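Local structure of CmeC (4MT4) at residues B[21-26]-B[378-383]; B[256-261]-B[437-442]; B[39-44]-B[251-256]. The protein forms a trimeric outer-membrane channel of Campylobacter jejuni that probably serves drug efflux. One frame throughout, in Å; residues are numbered along the deposited sequence.

Contact 1 (B[21-26]-B[378-383]); sequences GALSWE and TIRLQY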
loop_
_atom_site.group_PDB
_atom_site.type_symbol
_atom_site.label_atom_id
_atom_site.label_comp_id
_atom_site.label_asym_id
_atom_site.label_seq_id
_atom_site.Cartn_x
_atom_site.Cartn_y
_atom_site.Cartn_z
ATOM N N GLY B 21 14.641 -28.759 7.151
ATOM C CA GLY B 21 14.301 -28.084 8.388
ATOM C C GLY B 21 14.417 -28.986 9.601
ATOM O O GLY B 21 13.741 -28.780 10.608
ATOM N N ALA B 22 15.276 -29.994 9.505
ATOM C CA ALA B 22 15.471 -30.931 10.605
ATOM C C ALA B 22 16.926 -30.973 11.051
ATOM O O ALA B 22 17.834 -31.070 10.227
ATOM C CB ALA B 22 14.999 -32.320 10.202
ATOM N N LEU B 23 17.143 -30.892 12.360
ATOM C CA LEU B 23 18.482 -31.026 12.916
ATOM C C LEU B 23 18.931 -32.481 12.838
ATOM O O LEU B 23 18.105 -33.386 12.718
ATOM C CB LEU B 23 18.524 -30.522 14.361
ATOM C CG LEU B 23 18.306 -29.018 14.546
ATOM C CD1 LEU B 23 18.322 -28.644 16.018
ATOM C CD2 LEU B 23 19.353 -28.224 13.779
ATOM N N SER B 24 20.239 -32.702 12.907
ATOM C CA SER B 24 20.812 -34.035 12.733
ATOM C C SER B 24 20.333 -35.026 13.793
ATOM O O SER B 24 20.307 -36.234 13.556
ATOM C CB SER B 24 22.341 -33.959 12.747
ATOM O OG SER B 24 22.805 -33.263 13.890
ATOM N N TRP B 25 19.949 -34.513 14.957
ATOM C CA TRP B 25 19.429 -35.358 16.027
ATOM C C TRP B 25 17.908 -35.277 16.114
ATOM O O TRP B 25 17.301 -35.790 17.054
ATOM C CB TRP B 25 20.056 -34.972 17.369
ATOM C CG TRP B 25 19.983 -33.508 17.683
ATOM C CD1 TRP B 25 20.928 -32.562 17.411
ATOM C CD2 TRP B 25 18.909 -32.823 18.341
ATOM N NE1 TRP B 25 20.509 -31.332 17.855
ATOM C CE2 TRP B 25 19.272 -31.465 18.430
ATOM C CE3 TRP B 25 17.675 -33.227 18.862
ATOM C CZ2 TRP B 25 18.447 -30.508 19.017
ATOM C CZ3 TRP B 25 16.858 -32.276 19.444
ATOM C CH2 TRP B 25 17.247 -30.933 19.516
ATOM N N GLU B 26 17.298 -34.633 15.123
ATOM C CA GLU B 26 15.847 -34.488 15.075
ATOM C C GLU B 26 15.221 -35.419 14.040
ATOM O O GLU B 26 15.832 -35.726 13.016
ATOM C CB GLU B 26 15.463 -33.038 14.767
ATOM C CG GLU B 26 15.547 -32.102 15.964
ATOM C CD GLU B 26 15.073 -30.697 15.640
ATOM O OE1 GLU B 26 15.170 -30.295 14.462
ATOM O OE2 GLU B 26 14.601 -29.996 16.560
ATOM N N THR B 378 17.512 -23.403 13.102
ATOM C CA THR B 378 18.640 -22.573 13.510
ATOM C C THR B 378 18.367 -21.919 14.859
ATOM O O THR B 378 19.241 -21.869 15.726
ATOM C CB THR B 378 18.956 -21.484 12.469
ATOM O OG1 THR B 378 19.254 -22.096 11.209
ATOM C CG2 THR B 378 20.152 -20.652 12.914
ATOM N N ILE B 379 17.146 -21.422 15.033
ATOM C CA ILE B 379 16.740 -20.808 16.291
ATOM C C ILE B 379 16.650 -21.876 17.384
ATOM O O ILE B 379 16.833 -21.588 18.570
ATOM C CB ILE B 379 15.393 -20.063 16.143
ATOM C CG1 ILE B 379 15.517 -18.935 15.118
ATOM C CG2 ILE B 379 14.950 -19.471 17.465
ATOM C CD1 ILE B 379 14.204 -18.263 14.785
ATOM N N ARG B 380 16.394 -23.116 16.976
ATOM C CA ARG B 380 16.391 -24.239 17.908
ATOM C C ARG B 380 17.770 -24.408 18.542
ATOM O O ARG B 380 17.887 -24.701 19.733
ATOM C CB ARG B 380 15.973 -25.531 17.200
ATOM C CG ARG B 380 15.970 -26.757 18.097
ATOM C CD ARG B 380 15.061 -26.562 19.300
ATOM N NE ARG B 380 15.065 -27.728 20.176
ATOM C CZ ARG B 380 15.945 -27.924 21.154
ATOM N NH1 ARG B 380 16.895 -27.029 21.384
ATOM N NH2 ARG B 380 15.873 -29.016 21.903
ATOM N N LEU B 381 18.811 -24.215 17.737
ATOM C CA LEU B 381 20.180 -24.247 18.233
ATOM C C LEU B 381 20.437 -23.058 19.150
ATOM O O LEU B 381 21.079 -23.193 20.191
ATOM C CB LEU B 381 21.178 -24.243 17.074
ATOM C CG LEU B 381 21.144 -25.441 16.125
ATOM C CD1 LEU B 381 22.160 -25.262 15.006
ATOM C CD2 LEU B 381 21.402 -26.732 16.886
ATOM N N GLN B 382 19.924 -21.897 18.749
ATOM C CA GLN B 382 20.071 -20.670 19.525
ATOM C C GLN B 382 19.440 -20.794 20.906
ATOM O O GLN B 382 19.886 -20.153 21.858
ATOM C CB GLN B 382 19.448 -19.488 18.782
ATOM C CG GLN B 382 20.198 -19.067 17.530
ATOM C CD GLN B 382 19.613 -17.821 16.895
ATOM O OE1 GLN B 382 20.328 -16.865 16.603
ATOM N NE2 GLN B 382 18.304 -17.829 16.673
ATOM N N TYR B 383 18.400 -21.617 21.011
ATOM C CA TYR B 383 17.723 -21.842 22.283
ATOM C C TYR B 383 18.685 -22.440 23.302
ATOM O O TYR B 383 18.757 -21.987 24.445
ATOM C CB TYR B 383 16.515 -22.762 22.096
ATOM C CG TYR B 383 15.523 -22.720 23.236
ATOM C CD1 TYR B 383 15.737 -23.449 24.400
ATOM C CD2 TYR B 383 14.368 -21.956 23.145
ATOM C CE1 TYR B 383 14.829 -23.413 25.444
ATOM C CE2 TYR B 383 13.454 -21.915 24.182
ATOM C CZ TYR B 383 13.689 -22.645 25.328
ATOM O OH TYR B 383 12.781 -22.605 26.362
#

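Contact 2 (B[256-261]-B[437-442]); sequences KEFDIP and NSIVDV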
loop_
_atom_site.group_PDB
_atom_site.type_symbol
_atom_site.label_atom_id
_atom_site.label_comp_id
_atom_site.label_asym_id
_atom_site.label_seq_id
_atom_site.Cartn_x
_atom_site.Cartn_y
_atom_site.Cartn_z
ATOM N N LYS B 256 8.932 -27.487 24.097
ATOM C CA LYS B 256 8.489 -28.839 23.789
ATOM C C LYS B 256 8.770 -29.123 22.321
ATOM O O LYS B 256 9.311 -28.272 21.616
ATOM C CB LYS B 256 6.999 -29.016 24.098
ATOM C CG LYS B 256 6.095 -28.025 23.381
ATOM C CD LYS B 256 4.622 -28.302 23.653
ATOM C CE LYS B 256 4.182 -29.621 23.040
ATOM N NZ LYS B 256 2.720 -29.851 23.204
ATOM N N GLU B 257 8.406 -30.316 21.862
ATOM C CA GLU B 257 8.548 -30.653 20.451
ATOM C C GLU B 257 7.201 -30.587 19.741
ATOM O O GLU B 257 6.191 -31.059 20.260
ATOM C CB GLU B 257 9.168 -32.041 20.279
ATOM C CG GLU B 257 9.191 -32.532 18.836
ATOM C CD GLU B 257 10.025 -31.651 17.922
ATOM O OE1 GLU B 257 10.898 -30.911 18.426
ATOM O OE2 GLU B 257 9.811 -31.703 16.692
ATOM N N PHE B 258 7.196 -29.991 18.552
ATOM C CA PHE B 258 5.967 -29.808 17.789
ATOM C C PHE B 258 5.950 -30.669 16.528
ATOM O O PHE B 258 6.964 -30.810 15.846
ATOM C CB PHE B 258 5.792 -28.333 17.415
ATOM C CG PHE B 258 5.704 -27.412 18.599
ATOM C CD1 PHE B 258 6.849 -26.895 19.183
ATOM C CD2 PHE B 258 4.473 -27.060 19.125
ATOM C CE1 PHE B 258 6.768 -26.048 20.269
ATOM C CE2 PHE B 258 4.383 -26.214 20.212
ATOM C CZ PHE B 258 5.532 -25.706 20.785
ATOM N N ASP B 259 4.788 -31.240 16.226
ATOM C CA ASP B 259 4.619 -32.039 15.015
ATOM C C ASP B 259 4.422 -31.150 13.789
ATOM O O ASP B 259 3.304 -30.976 13.306
ATOM C CB ASP B 259 3.437 -33.001 15.165
ATOM C CG ASP B 259 2.232 -32.352 15.822
ATOM O OD1 ASP B 259 2.241 -31.116 16.004
ATOM O OD2 ASP B 259 1.273 -33.081 16.153
ATOM N N ILE B 260 5.520 -30.591 13.291
ATOM C CA ILE B 260 5.481 -29.726 12.120
ATOM C C ILE B 260 6.418 -30.257 11.037
ATOM O O ILE B 260 7.394 -30.942 11.344
ATOM C CB ILE B 260 5.867 -28.273 12.474
ATOM C CG1 ILE B 260 7.290 -28.216 13.029
ATOM C CG2 ILE B 260 4.875 -27.682 13.463
ATOM C CD1 ILE B 260 7.761 -26.815 13.348
ATOM N N PRO B 261 6.116 -29.954 9.763
ATOM C CA PRO B 261 6.960 -30.396 8.646
ATOM C C PRO B 261 8.407 -29.924 8.763
ATOM O O PRO B 261 8.670 -28.850 9.303
ATOM C CB PRO B 261 6.283 -29.760 7.427
ATOM C CG PRO B 261 4.863 -29.613 7.827
ATOM C CD PRO B 261 4.890 -29.285 9.292
ATOM N N ASN B 437 7.551 -18.188 17.700
ATOM C CA ASN B 437 7.064 -17.577 16.469
ATOM C C ASN B 437 7.641 -18.248 15.227
ATOM O O ASN B 437 7.071 -18.150 14.139
ATOM C CB ASN B 437 7.387 -16.082 16.447
ATOM C CG ASN B 437 6.564 -15.292 17.446
ATOM O OD1 ASN B 437 5.585 -15.795 17.996
ATOM N ND2 ASN B 437 6.952 -14.042 17.675
ATOM N N SER B 438 8.775 -18.921 15.391
ATOM C CA SER B 438 9.387 -19.652 14.287
ATOM C C SER B 438 8.548 -20.879 13.961
ATOM O O SER B 438 8.476 -21.307 12.809
ATOM C CB SER B 438 10.822 -20.061 14.624
ATOM O OG SER B 438 10.847 -21.130 15.555
ATOM N N ILE B 439 7.913 -21.441 14.986
ATOM C CA ILE B 439 7.004 -22.565 14.804
ATOM C C ILE B 439 5.805 -22.131 13.971
ATOM O O ILE B 439 5.387 -22.828 13.048
ATOM C CB ILE B 439 6.509 -23.127 16.153
ATOM C CG1 ILE B 439 7.690 -23.553 17.025
ATOM C CG2 ILE B 439 5.568 -24.297 15.930
ATOM C CD1 ILE B 439 8.526 -24.657 16.420
ATOM N N VAL B 440 5.263 -20.966 14.307
ATOM C CA VAL B 440 4.107 -20.411 13.616
ATOM C C VAL B 440 4.412 -20.128 12.146
ATOM O O VAL B 440 3.593 -20.409 11.270
ATOM C CB VAL B 440 3.626 -19.112 14.297
ATOM C CG1 VAL B 440 2.414 -18.543 13.577
ATOM C CG2 VAL B 440 3.304 -19.374 15.758
ATOM N N ASP B 441 5.595 -19.576 11.884
ATOM C CA ASP B 441 6.010 -19.252 10.523
ATOM C C ASP B 441 6.026 -20.491 9.632
ATOM O O ASP B 441 5.627 -20.432 8.470
ATOM C CB ASP B 441 7.389 -18.588 10.524
ATOM C CG ASP B 441 7.340 -17.146 10.996
ATOM O OD1 ASP B 441 6.294 -16.491 10.797
ATOM O OD2 ASP B 441 8.346 -16.665 11.562
ATOM N N VAL B 442 6.489 -21.608 10.184
ATOM C CA VAL B 442 6.489 -22.879 9.466
ATOM C C VAL B 442 5.061 -23.336 9.198
ATOM O O VAL B 442 4.716 -23.700 8.074
ATOM C CB VAL B 442 7.234 -23.979 10.250
ATOM C CG1 VAL B 442 7.084 -25.323 9.550
ATOM C CG2 VAL B 442 8.699 -23.617 10.413
#

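Contact 3 (B[39-44]-B[251-256]); sequences KDFDDE and QVFNLK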
loop_
_atom_site.group_PDB
_atom_site.type_symbol
_atom_site.label_atom_id
_atom_site.label_comp_id
_atom_site.label_asym_id
_atom_site.label_seq_id
_atom_site.Cartn_x
_atom_site.Cartn_y
_atom_site.Cartn_z
ATOM N N LYS B 39 -3.341 -24.828 19.608
ATOM C CA LYS B 39 -3.630 -25.450 20.896
ATOM C C LYS B 39 -2.504 -26.378 21.352
ATOM O O LYS B 39 -2.506 -26.856 22.487
ATOM C CB LYS B 39 -4.948 -26.226 20.837
ATOM C CG LYS B 39 -6.180 -25.349 20.693
ATOM C CD LYS B 39 -7.458 -26.151 20.869
ATOM C CE LYS B 39 -8.680 -25.245 20.843
ATOM N NZ LYS B 39 -9.946 -25.995 21.067
ATOM N N ASP B 40 -1.542 -26.626 20.469
ATOM C CA ASP B 40 -0.410 -27.488 20.791
ATOM C C ASP B 40 0.647 -26.745 21.605
ATOM O O ASP B 40 1.668 -27.322 21.984
ATOM C CB ASP B 40 0.211 -28.060 19.514
ATOM C CG ASP B 40 -0.640 -29.149 18.892
ATOM O OD1 ASP B 40 -1.297 -29.895 19.649
ATOM O OD2 ASP B 40 -0.652 -29.263 17.647
ATOM N N PHE B 41 0.397 -25.468 21.873
ATOM C CA PHE B 41 1.269 -24.686 22.740
ATOM C C PHE B 41 0.894 -24.903 24.201
ATOM O O PHE B 41 1.596 -24.449 25.105
ATOM C CB PHE B 41 1.194 -23.199 22.392
ATOM C CG PHE B 41 1.922 -22.833 21.131
ATOM C CD1 PHE B 41 3.307 -22.790 21.103
ATOM C CD2 PHE B 41 1.223 -22.520 19.977
ATOM C CE1 PHE B 41 3.980 -22.451 19.945
ATOM C CE2 PHE B 41 1.891 -22.178 18.816
ATOM C CZ PHE B 41 3.271 -22.144 18.800
ATOM N N ASP B 42 -0.220 -25.601 24.412
ATOM C CA ASP B 42 -0.723 -25.923 25.745
ATOM C C ASP B 42 -0.921 -24.659 26.583
ATOM O O ASP B 42 -0.614 -24.634 27.775
ATOM C CB ASP B 42 0.227 -26.895 26.452
ATOM C CG ASP B 42 0.666 -28.039 25.552
ATOM O OD1 ASP B 42 -0.156 -28.513 24.739
ATOM O OD2 ASP B 42 1.839 -28.458 25.653
ATOM N N ASP B 43 -1.434 -23.615 25.942
ATOM C CA ASP B 43 -1.668 -22.332 26.595
ATOM C C ASP B 43 -3.145 -21.957 26.499
ATOM O O ASP B 43 -3.640 -21.625 25.422
ATOM C CB ASP B 43 -0.792 -21.247 25.961
ATOM C CG ASP B 43 -0.732 -19.974 26.792
ATOM O OD1 ASP B 43 -1.664 -19.717 27.582
ATOM O OD2 ASP B 43 0.255 -19.223 26.645
ATOM N N GLU B 44 -3.844 -22.005 27.627
ATOM C CA GLU B 44 -5.271 -21.709 27.645
ATOM C C GLU B 44 -5.521 -20.223 27.407
ATOM O O GLU B 44 -6.551 -19.842 26.850
ATOM C CB GLU B 44 -5.901 -22.150 28.968
ATOM C CG GLU B 44 -7.391 -22.437 28.864
ATOM C CD GLU B 44 -7.697 -23.555 27.886
ATOM O OE1 GLU B 44 -8.320 -23.277 26.838
ATOM O OE2 GLU B 44 -7.315 -24.712 28.163
ATOM N N GLN B 251 0.902 -16.993 29.823
ATOM C CA GLN B 251 1.611 -18.168 30.310
ATOM C C GLN B 251 2.969 -18.285 29.626
ATOM O O GLN B 251 3.066 -18.161 28.405
ATOM C CB GLN B 251 0.783 -19.430 30.067
ATOM C CG GLN B 251 1.559 -20.728 30.199
ATOM C CD GLN B 251 0.727 -21.942 29.832
ATOM O OE1 GLN B 251 -0.393 -22.107 30.311
ATOM N NE2 GLN B 251 1.270 -22.792 28.968
ATOM N N VAL B 252 4.010 -18.518 30.422
ATOM C CA VAL B 252 5.372 -18.653 29.910
ATOM C C VAL B 252 5.506 -19.838 28.954
ATOM O O VAL B 252 4.995 -20.926 29.221
ATOM C CB VAL B 252 6.388 -18.808 31.071
ATOM C CG1 VAL B 252 7.672 -19.491 30.602
ATOM C CG2 VAL B 252 6.694 -17.453 31.689
ATOM N N PHE B 253 6.185 -19.611 27.834
ATOM C CA PHE B 253 6.429 -20.661 26.856
ATOM C C PHE B 253 7.530 -21.607 27.320
ATOM O O PHE B 253 8.647 -21.180 27.612
ATOM C CB PHE B 253 6.799 -20.056 25.498
ATOM C CG PHE B 253 7.209 -21.075 24.470
ATOM C CD1 PHE B 253 6.253 -21.796 23.774
ATOM C CD2 PHE B 253 8.549 -21.306 24.193
ATOM C CE1 PHE B 253 6.624 -22.731 22.827
ATOM C CE2 PHE B 253 8.923 -22.242 23.246
ATOM C CZ PHE B 253 7.960 -22.954 22.562
ATOM N N ASN B 254 7.206 -22.893 27.383
ATOM C CA ASN B 254 8.189 -23.914 27.720
ATOM C C ASN B 254 8.517 -24.796 26.522
ATOM O O ASN B 254 7.627 -25.214 25.781
ATOM C CB ASN B 254 7.694 -24.770 28.886
ATOM C CG ASN B 254 8.205 -24.278 30.228
ATOM O OD1 ASN B 254 8.858 -23.237 30.313
ATOM N ND2 ASN B 254 7.910 -25.026 31.284
ATOM N N LEU B 255 9.804 -25.072 26.340
ATOM C CA LEU B 255 10.283 -25.791 25.165
ATOM C C LEU B 255 9.749 -27.220 25.109
ATOM O O LEU B 255 10.062 -28.051 25.964
ATOM C CB LEU B 255 11.817 -25.798 25.137
ATOM C CG LEU B 255 12.538 -26.284 23.872
ATOM C CD1 LEU B 255 12.784 -27.791 23.891
ATOM C CD2 LEU B 255 11.787 -25.865 22.615
ATOM N N LYS B 256 8.932 -27.487 24.097
ATOM C CA LYS B 256 8.489 -28.839 23.789
ATOM C C LYS B 256 8.770 -29.123 22.321
ATOM O O LYS B 256 9.311 -28.272 21.616
ATOM C CB LYS B 256 6.999 -29.016 24.098
ATOM C CG LYS B 256 6.095 -28.025 23.381
ATOM C CD LYS B 256 4.622 -28.302 23.653
ATOM C CE LYS B 256 4.182 -29.621 23.040
ATOM N NZ LYS B 256 2.720 -29.851 23.204
HETATM O O HOH W 1 2.782 -20.103 26.654
HETATM O O HOH W 2 -3.013 -22.645 30.568
#

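Contact 1 (B[21-26]-B[378-383])
Glu26 OE1 is held by two groups: the backbone N-H of Leu23, with the Leu23 N to Glu26 OE1 distance at 2.9 Å and an N-H...O angle of 167°, and a salt bridge from Arg376, one turn before Arg380. The Leu23 N-H takes the anti lone pair of OE1. Because Leu23 to Glu26 form a type I beta turn, the carboxylate bends back over its own turn, and the Glu26 N to Leu23 O hydrogen bond closes the turn itself, joining the two residues twice, through backbone and carboxylate.

Across the interface the turn offers three side chains. Leu23, with CG anti to its carbonyl carbon, pushes CD1 between Arg380 CG and Leu381 CD2, at 3.7 Å from Leu381 CD2; the two leucines slide past one another in opposite directions. Trp25 takes the crowded position between N and C (chi1 51°), which swings the indole beside the turn. Its benzo edge points at the flat face of the Arg380 guanidinium, CH2 lying 3.4 Å from Arg380 NH2, with the two planes 77° apart. The guanidinium is therefore at the rim of the indole and not over its face, so this is not a cation-pi stack. Glu26 CG and Leu23 CB lie over one indole face. Arg380 reaches the ring by a bend at chi2, and its NH1 is taken by a salt bridge to Asp384. Glu26 OE2 is 4.3 Å from Arg380 NE, well out of the guanidinium plane, so attraction there is probably only general electrostatics.

The contact lies at the surface, where the N-terminal loop meets long helix 339-405; Ile379 and Arg380 also touch helix 411-445, while Leu381 packs on Asn219 of the second subunit.

Contact 2 (B[256-261]-B[437-442])
Ile439 has both chi1 and chi2 near -60° (-57° and -62°), which turns CD1 out from helix 411-445, while Ile260 holds CG1 in the crowded position between N and C (chi1 61°) with CD1 extended beyond it. The two methyls meet at 3.8 Å, Ile260 CD1 to Ile439 CD1, the side chains crossing at about a right angle. The setting is consistent with the equatorial domain of an outer membrane factor, where irregular segments such as 256-261 lie against the helices of the barrel. Asp259, the centre of an inverse gamma turn, separates two residues that both point toward the helix, Phe258 and Ile260.

Phe258 turns one face to Ile439: CG2 sits above the plane near the rim, and CD1 of the isoleucine comes to 3.9 Å from Phe258 CD1. One turn further along the helix, Val442 uses CG1, anti to its backbone N, against the tip of Ile260. All five touching residues are buried, and no hydrogen bond crosses between the segments. Arg376 of helix 339-405 packs on Ile439 and Val442, and Phe446 on Pro261. At the end of the row, Val442 CG1 lies 3.9 Å from the carbonyl oxygen Pro261 O.

Contact 3 (B[39-44]-B[251-256])
Lys256 leaves the backbone with CG in the crowded position between N and C, runs straight through chi2, and then bends at chi3 (-67°) so that its end comes down on segment 39-44. CD is the first atom to touch, 3.4 Å from Asp42 OD2; CE lies against both that oxygen and the Asp40 carbonyl. At the tip, NZ is gripped twice. It donates to Asp40 O at 3.0 Å, in the carbonyl plane and on a lone pair, and makes a salt bridge to Asp42 OD2, also 3.0 Å from NZ, on the syn lone pair. The ammonium thus joins segment 251-256 to both the 3-10 turn and Asp42 just after it, which has a left-handed backbone conformation.

A second polar link is made by Gln251, whose extended chain carries NE2 to within 2.9 Å of Asp42 O. The bond is fairly straight at 157°, but the donor sits above the carbonyl plane, away from a lone pair. Beside it the amide of Gln251 stacks on the Asp43 carboxylate, the planes 5° apart. One water donates to both Asp43 OD2 and Gln251 O, relieving two acceptors that lie close together; another accepts from Glu44 N and donates to Gln251 OE1. Asp43 is the N-cap of helix 44-56, and its OD2 also pairs with the hydroxyl of Tyr163, which bonds Gln251 N as well.

To one side of these polar links, Phe41 and Phe253 meet edge to edge, Phe41 CD1 at 3.7 Å from Phe253 CE1. Phe41 also packs edge-to-face on Phe164 of helix 129-195 and touches Val440, while Phe253 touches Lys432, so the two loops are joined at the start of helix 44-56 and lie against helices 129-195 and 411-445.

The contacts lie on one side of the chain's centre. Contact 2 is about 11 Å from contact 1 and 12 Å from contact 3, centre to centre, while contacts 1 and 3 are about 19 Å apart. Along the chain the N-terminal loop supplies 21-26 and then 39-44, and the loop after helix 240-245 supplies 251-256 and 256-261, with Lys256 common to contacts 2 and 3. The consecutive helices 339-405 and 411-445 provide the remaining segments. Phe258 of contact 2 packs on Phe41 and Phe253 of contact 3, and Leu255 bridges to Arg380 and Tyr383. Contacts 1 and 2 hold the loops against these helices and contact 3 joins the loops, consistent with an equatorial domain.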